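Local coordinates for protein intron-associated endonuclease 1 (Enterobacteria phage T4, PDB 1MK0) that belongs to the GIY-YIG family of homing endonucleases and, as the catalytic domain of an intron-encoded enzyme, probably supplies its DNA-cutting activity, at residues Lys26-His31 with Phe56-Leu61; Lys33-Gly38 with Arg47-His52; Phe77-Leu82 with Gly88-Asp93. The protein carries 1 engineered substitution. All coordinates share one frame; numbering follows the deposited sequence.

Contact 1: Lys26-His31 with Phe56-Leu61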
loop_
_atom_site.group_PDB
_atom_site.type_symbol
_atom_site.label_atom_id
_atom_site.label_comp_id
_atom_site.label_asym_id
_atom_site.label_seq_id
_atom_site.Cartn_x
_atom_site.Cartn_y
_atom_site.Cartn_z
ATOM N N LYS A 26 -8.567 -8.720 1.463
ATOM C CA LYS A 26 -8.800 -8.847 0.032
ATOM C C LYS A 26 -7.952 -7.883 -0.780
ATOM O O LYS A 26 -7.481 -8.230 -1.863
ATOM C CB LYS A 26 -10.284 -8.660 -0.273
ATOM C CG LYS A 26 -11.112 -9.820 0.247
ATOM C CD LYS A 26 -12.590 -9.637 0.013
ATOM C CE LYS A 26 -13.338 -10.865 0.505
ATOM N NZ LYS A 26 -14.806 -10.719 0.380
ATOM N N ARG A 27 -7.740 -6.678 -0.261
ATOM C CA ARG A 27 -6.927 -5.712 -0.991
ATOM C C ARG A 27 -5.496 -6.222 -1.103
ATOM O O ARG A 27 -4.866 -6.101 -2.155
ATOM C CB ARG A 27 -6.919 -4.350 -0.290
ATOM C CG ARG A 27 -6.169 -3.278 -1.079
ATOM C CD ARG A 27 -6.922 -2.934 -2.354
ATOM N NE ARG A 27 -6.168 -2.093 -3.285
ATOM C CZ ARG A 27 -5.305 -2.551 -4.187
ATOM N NH1 ARG A 27 -5.063 -3.853 -4.290
ATOM N NH2 ARG A 27 -4.717 -1.706 -5.022
ATOM N N TRP A 28 -4.985 -6.789 -0.013
ATOM C CA TRP A 28 -3.625 -7.307 0.003
ATOM C C TRP A 28 -3.480 -8.475 -0.962
ATOM O O TRP A 28 -2.464 -8.602 -1.641
ATOM C CB TRP A 28 -3.227 -7.737 1.419
ATOM C CG TRP A 28 -3.212 -6.606 2.411
ATOM C CD1 TRP A 28 -3.047 -5.278 2.138
ATOM C CD2 TRP A 28 -3.335 -6.710 3.835
ATOM N NE1 TRP A 28 -3.063 -4.547 3.303
ATOM C CE2 TRP A 28 -3.238 -5.400 4.360
ATOM C CE3 TRP A 28 -3.518 -7.780 4.720
ATOM C CZ2 TRP A 28 -3.318 -5.134 5.731
ATOM C CZ3 TRP A 28 -3.596 -7.515 6.085
ATOM C CH2 TRP A 28 -3.497 -6.201 6.575
ATOM N N LYS A 29 -4.496 -9.330 -1.016
ATOM C CA LYS A 29 -4.463 -10.469 -1.919
ATOM C C LYS A 29 -4.407 -9.955 -3.344
ATOM O O LYS A 29 -3.681 -10.492 -4.182
ATOM C CB LYS A 29 -5.707 -11.345 -1.738
ATOM C CG LYS A 29 -5.724 -12.139 -0.445
ATOM C CD LYS A 29 -6.878 -13.126 -0.427
ATOM C CE LYS A 29 -6.843 -14.003 0.815
ATOM N NZ LYS A 29 -7.904 -15.052 0.783
ATOM N N ARG A 30 -5.169 -8.899 -3.617
ATOM C CA ARG A 30 -5.201 -8.323 -4.957
ATOM C C ARG A 30 -3.852 -7.741 -5.359
ATOM O O ARG A 30 -3.445 -7.844 -6.514
ATOM C CB ARG A 30 -6.282 -7.244 -5.056
ATOM C CG ARG A 30 -6.321 -6.547 -6.411
ATOM C CD ARG A 30 -7.724 -6.078 -6.751
ATOM N NE ARG A 30 -8.228 -5.073 -5.822
ATOM C CZ ARG A 30 -8.110 -3.761 -5.996
ATOM N NH1 ARG A 30 -7.499 -3.282 -7.072
ATOM N NH2 ARG A 30 -8.620 -2.925 -5.100
ATOM N N HIS A 31 -3.160 -7.127 -4.405
ATOM C CA HIS A 31 -1.848 -6.549 -4.682
ATOM C C HIS A 31 -0.877 -7.598 -5.194
ATOM O O HIS A 31 -0.177 -7.380 -6.177
ATOM C CB HIS A 31 -1.251 -5.930 -3.421
ATOM C CG HIS A 31 -1.689 -4.523 -3.170
ATOM N ND1 HIS A 31 -1.409 -3.494 -4.042
ATOM C CD2 HIS A 31 -2.362 -3.970 -2.135
ATOM C CE1 HIS A 31 -1.888 -2.364 -3.551
ATOM N NE2 HIS A 31 -2.470 -2.626 -2.395
ATOM N N PHE A 56 7.273 -9.258 1.544
ATOM C CA PHE A 56 6.571 -8.194 2.253
ATOM C C PHE A 56 5.714 -8.624 3.433
ATOM O O PHE A 56 5.305 -9.781 3.544
ATOM C CB PHE A 56 5.689 -7.411 1.274
ATOM C CG PHE A 56 6.433 -6.867 0.092
ATOM C CD1 PHE A 56 6.698 -7.671 -1.011
ATOM C CD2 PHE A 56 6.908 -5.559 0.096
ATOM C CE1 PHE A 56 7.428 -7.183 -2.093
ATOM C CE2 PHE A 56 7.639 -5.064 -0.983
ATOM C CZ PHE A 56 7.899 -5.878 -2.078
ATOM N N GLU A 57 5.449 -7.654 4.306
ATOM C CA GLU A 57 4.613 -7.829 5.486
ATOM C C GLU A 57 3.531 -6.758 5.435
ATOM O O GLU A 57 3.835 -5.571 5.318
ATOM C CB GLU A 57 5.420 -7.640 6.769
ATOM C CG GLU A 57 6.122 -8.878 7.277
ATOM C CD GLU A 57 6.735 -8.660 8.649
ATOM O OE1 GLU A 57 5.993 -8.261 9.575
ATOM O OE2 GLU A 57 7.952 -8.888 8.806
ATOM N N CYS A 58 2.276 -7.181 5.520
ATOM C CA CYS A 58 1.155 -6.250 5.488
ATOM C C CYS A 58 0.629 -6.011 6.897
ATOM O O CYS A 58 0.435 -6.955 7.661
ATOM C CB CYS A 58 0.024 -6.810 4.620
ATOM S SG CYS A 58 0.454 -7.100 2.888
ATOM N N SER A 59 0.406 -4.748 7.243
ATOM C CA SER A 59 -0.125 -4.413 8.559
ATOM C C SER A 59 -1.077 -3.229 8.457
ATOM O O SER A 59 -0.997 -2.431 7.525
ATOM C CB SER A 59 1.009 -4.099 9.542
ATOM O OG SER A 59 1.812 -3.025 9.098
ATOM N N ILE A 60 -1.990 -3.131 9.414
ATOM C CA ILE A 60 -2.961 -2.048 9.436
ATOM C C ILE A 60 -2.368 -0.838 10.140
ATOM O O ILE A 60 -1.758 -0.969 11.201
ATOM C CB ILE A 60 -4.239 -2.468 10.193
ATOM C CG1 ILE A 60 -4.924 -3.618 9.454
ATOM C CG2 ILE A 60 -5.176 -1.279 10.344
ATOM C CD1 ILE A 60 -6.075 -4.239 10.218
ATOM N N LEU A 61 -2.533 0.336 9.542
ATOM C CA LEU A 61 -2.042 1.561 10.158
ATOM C C LEU A 61 -3.191 2.177 10.944
ATOM O O LEU A 61 -3.019 2.597 12.087
ATOM C CB LEU A 61 -1.550 2.548 9.094
ATOM C CG LEU A 61 -0.294 2.164 8.304
ATOM C CD1 LEU A 61 0.010 3.249 7.290
ATOM C CD2 LEU A 61 0.881 1.975 9.245
#

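Contact 2: Lys33-Gly38 with Arg47-His52. With BME (beta-mercaptoethanol), chain C.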
loop_
_atom_site.group_PDB
_atom_site.type_symbol
_atom_site.label_atom_id
_atom_site.label_comp_id
_atom_site.label_asym_id
_atom_site.label_seq_id
_atom_site.Cartn_x
_atom_site.Cartn_y
_atom_site.Cartn_z
ATOM N N LYS A 33 -1.623 -10.595 -6.443
ATOM C CA LYS A 33 -2.080 -11.217 -7.682
ATOM C C LYS A 33 -1.637 -10.308 -8.823
ATOM O O LYS A 33 -1.199 -10.772 -9.876
ATOM C CB LYS A 33 -3.602 -11.352 -7.702
ATOM C CG LYS A 33 -4.143 -12.486 -6.852
ATOM C CD LYS A 33 -5.626 -12.682 -7.103
ATOM C CE LYS A 33 -6.176 -13.857 -6.308
ATOM N NZ LYS A 33 -7.625 -14.070 -6.576
ATOM N N ASP A 34 -1.753 -9.004 -8.602
ATOM C CA ASP A 34 -1.360 -8.023 -9.604
ATOM C C ASP A 34 0.139 -8.038 -9.861
ATOM O O ASP A 34 0.579 -7.970 -11.012
ATOM C CB ASP A 34 -1.788 -6.618 -9.168
ATOM C CG ASP A 34 -3.271 -6.371 -9.364
ATOM O OD1 ASP A 34 -3.985 -7.304 -9.797
ATOM O OD2 ASP A 34 -3.725 -5.239 -9.089
ATOM N N LEU A 35 0.923 -8.119 -8.791
ATOM C CA LEU A 35 2.375 -8.139 -8.920
ATOM C C LEU A 35 2.827 -9.368 -9.702
ATOM O O LEU A 35 3.759 -9.297 -10.504
ATOM C CB LEU A 35 3.024 -8.106 -7.531
ATOM C CG LEU A 35 2.896 -6.744 -6.834
ATOM C CD1 LEU A 35 3.212 -6.875 -5.355
ATOM C CD2 LEU A 35 3.830 -5.742 -7.498
ATOM N N GLU A 36 2.154 -10.491 -9.485
ATOM C CA GLU A 36 2.501 -11.713 -10.195
ATOM C C GLU A 36 2.160 -11.599 -11.679
ATOM O O GLU A 36 2.864 -12.153 -12.525
ATOM C CB GLU A 36 1.783 -12.906 -9.568
ATOM C CG GLU A 36 2.328 -13.271 -8.195
ATOM C CD GLU A 36 1.653 -14.489 -7.599
ATOM O OE1 GLU A 36 1.568 -15.521 -8.298
ATOM O OE2 GLU A 36 1.214 -14.416 -6.432
ATOM N N LYS A 37 1.086 -10.882 -11.993
ATOM C CA LYS A 37 0.681 -10.689 -13.384
ATOM C C LYS A 37 1.542 -9.612 -14.039
ATOM O O LYS A 37 1.477 -9.401 -15.253
ATOM C CB LYS A 37 -0.799 -10.305 -13.471
ATOM C CG LYS A 37 -1.754 -11.463 -13.207
ATOM C CD LYS A 37 -3.204 -11.082 -13.484
ATOM C CE LYS A 37 -3.725 -10.058 -12.488
ATOM N NZ LYS A 37 -5.170 -9.773 -12.713
ATOM N N GLY A 38 2.339 -8.929 -13.219
ATOM C CA GLY A 38 3.235 -7.898 -13.715
ATOM C C GLY A 38 2.615 -6.586 -14.151
ATOM O O GLY A 38 3.251 -5.805 -14.862
ATOM N N ARG A 47 8.940 -3.449 -9.451
ATOM C CA ARG A 47 10.366 -3.711 -9.607
ATOM C C ARG A 47 10.917 -4.509 -8.438
ATOM O O ARG A 47 11.680 -5.461 -8.624
ATOM C CB ARG A 47 11.139 -2.396 -9.733
ATOM C CG ARG A 47 11.022 -1.749 -11.096
ATOM C CD ARG A 47 11.725 -0.409 -11.103
ATOM N NE ARG A 47 11.827 0.149 -12.444
ATOM C CZ ARG A 47 12.288 1.367 -12.703
ATOM N NH1 ARG A 47 12.681 2.149 -11.708
ATOM N NH2 ARG A 47 12.362 1.800 -13.956
ATOM N N SER A 48 10.531 -4.118 -7.229
ATOM C CA SER A 48 11.002 -4.805 -6.037
ATOM C C SER A 48 10.499 -6.242 -6.038
ATOM O O SER A 48 11.249 -7.175 -5.741
ATOM C CB SER A 48 10.505 -4.086 -4.783
ATOM O OG SER A 48 10.992 -4.725 -3.615
ATOM N N PHE A 49 9.225 -6.413 -6.377
ATOM C CA PHE A 49 8.619 -7.736 -6.418
ATOM C C PHE A 49 9.263 -8.598 -7.498
ATOM O O PHE A 49 9.420 -9.804 -7.321
ATOM C CB PHE A 49 7.113 -7.619 -6.666
ATOM C CG PHE A 49 6.396 -8.936 -6.668
ATOM C CD1 PHE A 49 6.253 -9.669 -7.844
ATOM C CD2 PHE A 49 5.874 -9.454 -5.488
ATOM C CE1 PHE A 49 5.599 -10.900 -7.844
ATOM C CE2 PHE A 49 5.217 -10.687 -5.480
ATOM C CZ PHE A 49 5.082 -11.407 -6.661
ATOM N N ASN A 50 9.639 -7.987 -8.616
ATOM C CA ASN A 50 10.271 -8.756 -9.685
ATOM C C ASN A 50 11.627 -9.283 -9.229
ATOM O O ASN A 50 12.076 -10.337 -9.679
ATOM C CB ASN A 50 10.452 -7.899 -10.939
ATOM C CG ASN A 50 9.145 -7.621 -11.645
ATOM O OD1 ASN A 50 8.128 -8.257 -11.366
ATOM N ND2 ASN A 50 9.167 -6.678 -12.580
ATOM N N LYS A 51 12.271 -8.549 -8.327
ATOM C CA LYS A 51 13.582 -8.935 -7.814
ATOM C C LYS A 51 13.551 -9.852 -6.596
ATOM O O LYS A 51 14.483 -10.627 -6.379
ATOM C CB LYS A 51 14.392 -7.690 -7.443
ATOM C CG LYS A 51 14.834 -6.836 -8.610
ATOM C CD LYS A 51 15.686 -5.675 -8.115
ATOM C CE LYS A 51 16.271 -4.879 -9.269
ATOM N NZ LYS A 51 17.096 -3.733 -8.788
ATOM N N HIS A 52 12.486 -9.775 -5.807
ATOM C CA HIS A 52 12.417 -10.568 -4.582
ATOM C C HIS A 52 11.180 -11.425 -4.390
ATOM O O HIS A 52 11.176 -12.319 -3.546
ATOM C CB HIS A 52 12.518 -9.637 -3.371
ATOM C CG HIS A 52 13.626 -8.638 -3.461
ATOM N ND1 HIS A 52 14.954 -9.002 -3.506
ATOM C CD2 HIS A 52 13.604 -7.284 -3.507
ATOM C CE1 HIS A 52 15.703 -7.915 -3.575
ATOM N NE2 HIS A 52 14.908 -6.860 -3.577
HETATM C C1 BME C . -5.039 -5.629 -12.324
HETATM C C2 BME C . -3.914 -5.784 -13.337
HETATM O O1 BME C . -5.631 -6.617 -11.887
HETATM S S2 BME C . -2.321 -6.345 -12.688
#

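Contact 3: Phe77-Leu82 with Gly88-Asp93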
loop_
_atom_site.group_PDB
_atom_site.type_symbol
_atom_site.label_atom_id
_atom_site.label_comp_id
_atom_site.label_asym_id
_atom_site.label_seq_id
_atom_site.Cartn_x
_atom_site.Cartn_y
_atom_site.Cartn_z
ATOM N N PHE A 77 -1.718 11.478 5.009
ATOM C CA PHE A 77 -1.002 11.724 6.251
ATOM C C PHE A 77 0.087 10.669 6.407
ATOM O O PHE A 77 1.244 10.992 6.664
ATOM C CB PHE A 77 -1.935 11.631 7.459
ATOM C CG PHE A 77 -1.204 11.620 8.772
ATOM C CD1 PHE A 77 -0.671 12.792 9.295
ATOM C CD2 PHE A 77 -0.986 10.424 9.449
ATOM C CE1 PHE A 77 0.072 12.774 10.471
ATOM C CE2 PHE A 77 -0.246 10.393 10.623
ATOM C CZ PHE A 77 0.287 11.573 11.136
ATOM N N TRP A 78 -0.294 9.402 6.256
ATOM C CA TRP A 78 0.661 8.311 6.403
ATOM C C TRP A 78 1.722 8.256 5.316
ATOM O O TRP A 78 2.857 7.870 5.588
ATOM C CB TRP A 78 -0.079 6.976 6.508
ATOM C CG TRP A 78 -0.723 6.821 7.852
ATOM C CD1 TRP A 78 -2.060 6.789 8.133
ATOM C CD2 TRP A 78 -0.047 6.747 9.110
ATOM N NE1 TRP A 78 -2.257 6.702 9.493
ATOM C CE2 TRP A 78 -1.036 6.676 10.115
ATOM C CE3 TRP A 78 1.304 6.736 9.486
ATOM C CZ2 TRP A 78 -0.717 6.597 11.475
ATOM C CZ3 TRP A 78 1.620 6.658 10.836
ATOM C CH2 TRP A 78 0.612 6.590 11.815
ATOM N N ILE A 79 1.366 8.637 4.093
ATOM C CA ILE A 79 2.338 8.641 3.002
ATOM C C ILE A 79 3.451 9.626 3.345
ATOM O O ILE A 79 4.630 9.346 3.144
ATOM C CB ILE A 79 1.688 9.061 1.666
ATOM C CG1 ILE A 79 0.810 7.928 1.137
ATOM C CG2 ILE A 79 2.764 9.414 0.641
ATOM C CD1 ILE A 79 0.000 8.309 -0.086
ATOM N N LYS A 80 3.069 10.781 3.879
ATOM C CA LYS A 80 4.041 11.798 4.248
ATOM C C LYS A 80 4.770 11.407 5.532
ATOM O O LYS A 80 5.990 11.542 5.632
ATOM C CB LYS A 80 3.337 13.144 4.435
ATOM C CG LYS A 80 4.278 14.312 4.684
ATOM C CD LYS A 80 3.521 15.628 4.673
ATOM C CE LYS A 80 4.463 16.808 4.826
ATOM N NZ LYS A 80 3.729 18.101 4.732
ATOM N N GLU A 81 4.019 10.913 6.509
ATOM C CA GLU A 81 4.591 10.515 7.789
ATOM C C GLU A 81 5.668 9.450 7.619
ATOM O O GLU A 81 6.719 9.504 8.265
ATOM C CB GLU A 81 3.486 9.986 8.707
ATOM C CG GLU A 81 3.939 9.665 10.122
ATOM C CD GLU A 81 4.269 10.904 10.938
ATOM O OE1 GLU A 81 4.718 10.748 12.092
ATOM O OE2 GLU A 81 4.079 12.033 10.432
ATOM N N LEU A 82 5.405 8.487 6.740
ATOM C CA LEU A 82 6.338 7.398 6.494
ATOM C C LEU A 82 7.244 7.654 5.294
ATOM O O LEU A 82 8.024 6.784 4.903
ATOM C CB LEU A 82 5.568 6.086 6.308
ATOM C CG LEU A 82 4.614 5.731 7.456
ATOM C CD1 LEU A 82 3.970 4.378 7.186
ATOM C CD2 LEU A 82 5.374 5.700 8.774
ATOM N N GLY A 88 9.790 5.134 -0.407
ATOM C CA GLY A 88 8.856 4.025 -0.393
ATOM C C GLY A 88 8.387 3.619 -1.773
ATOM O O GLY A 88 9.013 3.960 -2.778
ATOM N N TYR A 89 7.262 2.913 -1.824
ATOM C CA TYR A 89 6.737 2.433 -3.092
ATOM C C TYR A 89 5.572 3.221 -3.682
ATOM O O TYR A 89 5.095 2.885 -4.761
ATOM C CB TYR A 89 6.345 0.960 -2.954
ATOM C CG TYR A 89 7.508 0.079 -2.563
ATOM C CD1 TYR A 89 7.576 -0.498 -1.297
ATOM C CD2 TYR A 89 8.561 -0.149 -3.449
ATOM C CE1 TYR A 89 8.663 -1.278 -0.922
ATOM C CE2 TYR A 89 9.653 -0.930 -3.083
ATOM C CZ TYR A 89 9.696 -1.489 -1.818
ATOM O OH TYR A 89 10.775 -2.257 -1.444
ATOM N N ASN A 90 5.106 4.256 -2.990
ATOM C CA ASN A 90 4.007 5.054 -3.527
ATOM C C ASN A 90 4.537 5.966 -4.624
ATOM O O ASN A 90 5.597 6.571 -4.471
ATOM C CB ASN A 90 3.357 5.896 -2.429
ATOM C CG ASN A 90 2.568 5.056 -1.454
ATOM O OD1 ASN A 90 3.097 4.591 -0.444
ATOM N ND2 ASN A 90 1.295 4.840 -1.760
ATOM N N ILE A 91 3.803 6.063 -5.729
ATOM C CA ILE A 91 4.240 6.897 -6.848
ATOM C C ILE A 91 3.568 8.263 -6.897
ATOM O O ILE A 91 3.892 9.082 -7.754
ATOM C CB ILE A 91 4.000 6.206 -8.220
ATOM C CG1 ILE A 91 2.506 5.968 -8.433
ATOM C CG2 ILE A 91 4.778 4.900 -8.291
ATOM C CD1 ILE A 91 2.154 5.545 -9.851
ATOM N N ALA A 92 2.634 8.507 -5.987
ATOM C CA ALA A 92 1.933 9.783 -5.943
ATOM C C ALA A 92 1.089 9.845 -4.682
ATOM O O ALA A 92 1.064 8.896 -3.904
ATOM C CB ALA A 92 1.048 9.936 -7.172
ATOM N N ASP A 93 0.412 10.968 -4.469
ATOM C CA ASP A 93 -0.441 11.081 -3.299
ATOM C C ASP A 93 -1.616 10.130 -3.460
ATOM O O ASP A 93 -1.851 9.591 -4.542
ATOM C CB ASP A 93 -0.932 12.515 -3.102
ATOM C CG ASP A 93 0.148 13.421 -2.550
ATOM O OD1 ASP A 93 1.003 12.924 -1.784
ATOM O OD2 ASP A 93 0.133 14.627 -2.865
#

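Contact 1: Lys26-His31 with Phe56-Leu61
Trp28 of helix 24-37 lays its indole over Cys58 of the edge strand 56-63, and these two side chains make most of the contact. Cys58 CB sits over the six-membered ring of Trp28, 3.5 Å from its centroid and only 14° off the ring normal, so the methylene makes a CH-pi contact with the face. The sulfur lies over the neighbouring five-membered ring of the same indole: Cys58 SG is 3.9 Å from the centroid of that ring of Trp28, a sulfur-aromatic contact. Cys58 SG stands beside its backbone N and anti to the carbonyl carbon (chi1 -61°), which lays the CB-SG bond along the indole.

Apolar packing extends this at the far end of the indole, where Trp28 CH2 comes within 4.1 Å of Ile60 CG1 and the two side chains cross at about a right angle. Ser59 O comes to 4.0 Å from Trp28 CZ2.

The polar side chains of the helix point to other partners: His31 bonds through NE2 to Tyr6 OH and through ND1 to His40. Arg27 NH1 lies over the ring of His31, and its guanidinium has Arg30 NH2 above the other face; Arg27 NH2 is hydrogen-bonded to a citric acid molecule, probably from the crystallisation liquor.

Helix and strand run nearly antiparallel at 156°, their axes 10.3 Å apart, and the two segments meet through CH-pi, sulfur-aromatic and apolar contacts with no hydrogen bond between them; the face-on approach, with Tyr6 edge-to-face on the indole, probably limits the tilt of that ring.

Contact 2: Lys33-Gly38 with Arg47-His52
Leu35 O, whose residue packs on Phe49, is gripped twice: it accepts a weak bond from Gly38 N (3.1 Å) and another hydrogen bond from Gln46 NE2. The first belongs to the Schellman motif that ends helix 24-37, with Gly38 at positive phi; the second ties this helix end to helix 43-52, and Gln46 NE2 also bonds to Asn50 OD1.

Beside this carbonyl, Leu35 CB stands over the face of the Phe49 ring, 3.5 Å from its centroid and 10° off the normal. Leu35 CD1 continues along the ring to CD2 of Phe49 at 3.7 Å, while Leu35 CD2 turns to Phe49 CB. Phe49 CG is anti to its backbone N (chi1 -178°), which brings the ring face under Leu35 CB. At the outer end of the ring Glu36 CG comes within 3.7 Å of Phe49 CZ, adding the aliphatic part of an acidic side chain.

On another side of the helix Lys37 NZ donates to O1 of a beta-mercaptoethanol molecule (3.3 Å) that is probably from the crystallisation liquor.

Helices 24-37 and 43-52, joined by a short loop, pack together here, and Ser48 of the second helix touches Phe56 at the start of strand 56-63.

Contact 3: Phe77-Leu82 with Gly88-Asp93
The chain that follows helix 68-81 folds back on that helix, and Ile79, in its last turn, is the side chain that receives it, touching Asn90, Ala92 and Asp93. Ile79 CD1 lies 4.0 Å from Ala92 O, 4.1 Å from Asn90 ND2 and 4.2 Å from Asp93 C, so the tip of the isoleucine rests against the irregular segment. Ile79 CG1 stands beside the backbone N and anti to the carbonyl carbon (chi1 -73°), and with chi2 extended at 173° the chain carries CD1 out from the helix to this meeting point.

Asn90 crosses Ile79 obliquely, its amide nitrogen near the methyl while its polar work is done elsewhere. Asn90 OD1 accepts bonds from Ser84 OG and from Val18 N of strand 16-21, two partners that fix the turn of this buried amide. Ser84 OG also makes a weak bond to Ile79 O, joining the helix end to the same group, and Asp93 OD1 forms a salt bridge with Lys85 NZ. Across the contact itself, therefore, the interaction is van der Waals packing, and the segment's polar partners include the turn, strand 16-21 and Lys44 of helix 43-52.

The side chain of Asn90 is about 5 Å from a bound citric acid molecule, probably from the crystallisation liquor, although such molecules often mark pockets. Strand 16-21 carries the second sequence element that names the family, and the segment 88-93, which packs on helix 68-81 and bonds to strand 16-21 through Asn90, forms part of the GIY-YIG fold, a three-stranded antiparallel sheet flanked by helices.

Overall arrangement
Contacts 1 and 2 share helix 24-37: its earlier turns rest on strand 56-63, its C-terminal turn on helix 43-52, and contact 2 is nested within the loop that contact 1 closes. Contact 3 follows them in the chain, on the opposite side of the chain's centre from contact 1. The first is a surface contact, whereas the other two are partly buried. Contacts 1 and 2 each rest on an aromatic face, with sulfur added in contact 1; contact 3 has a single methyl against a loop held by polar bonds elsewhere. Phe56 bridges all three, touching Ser48 and Tyr89, while Leu61 packs on Trp78 and Leu82.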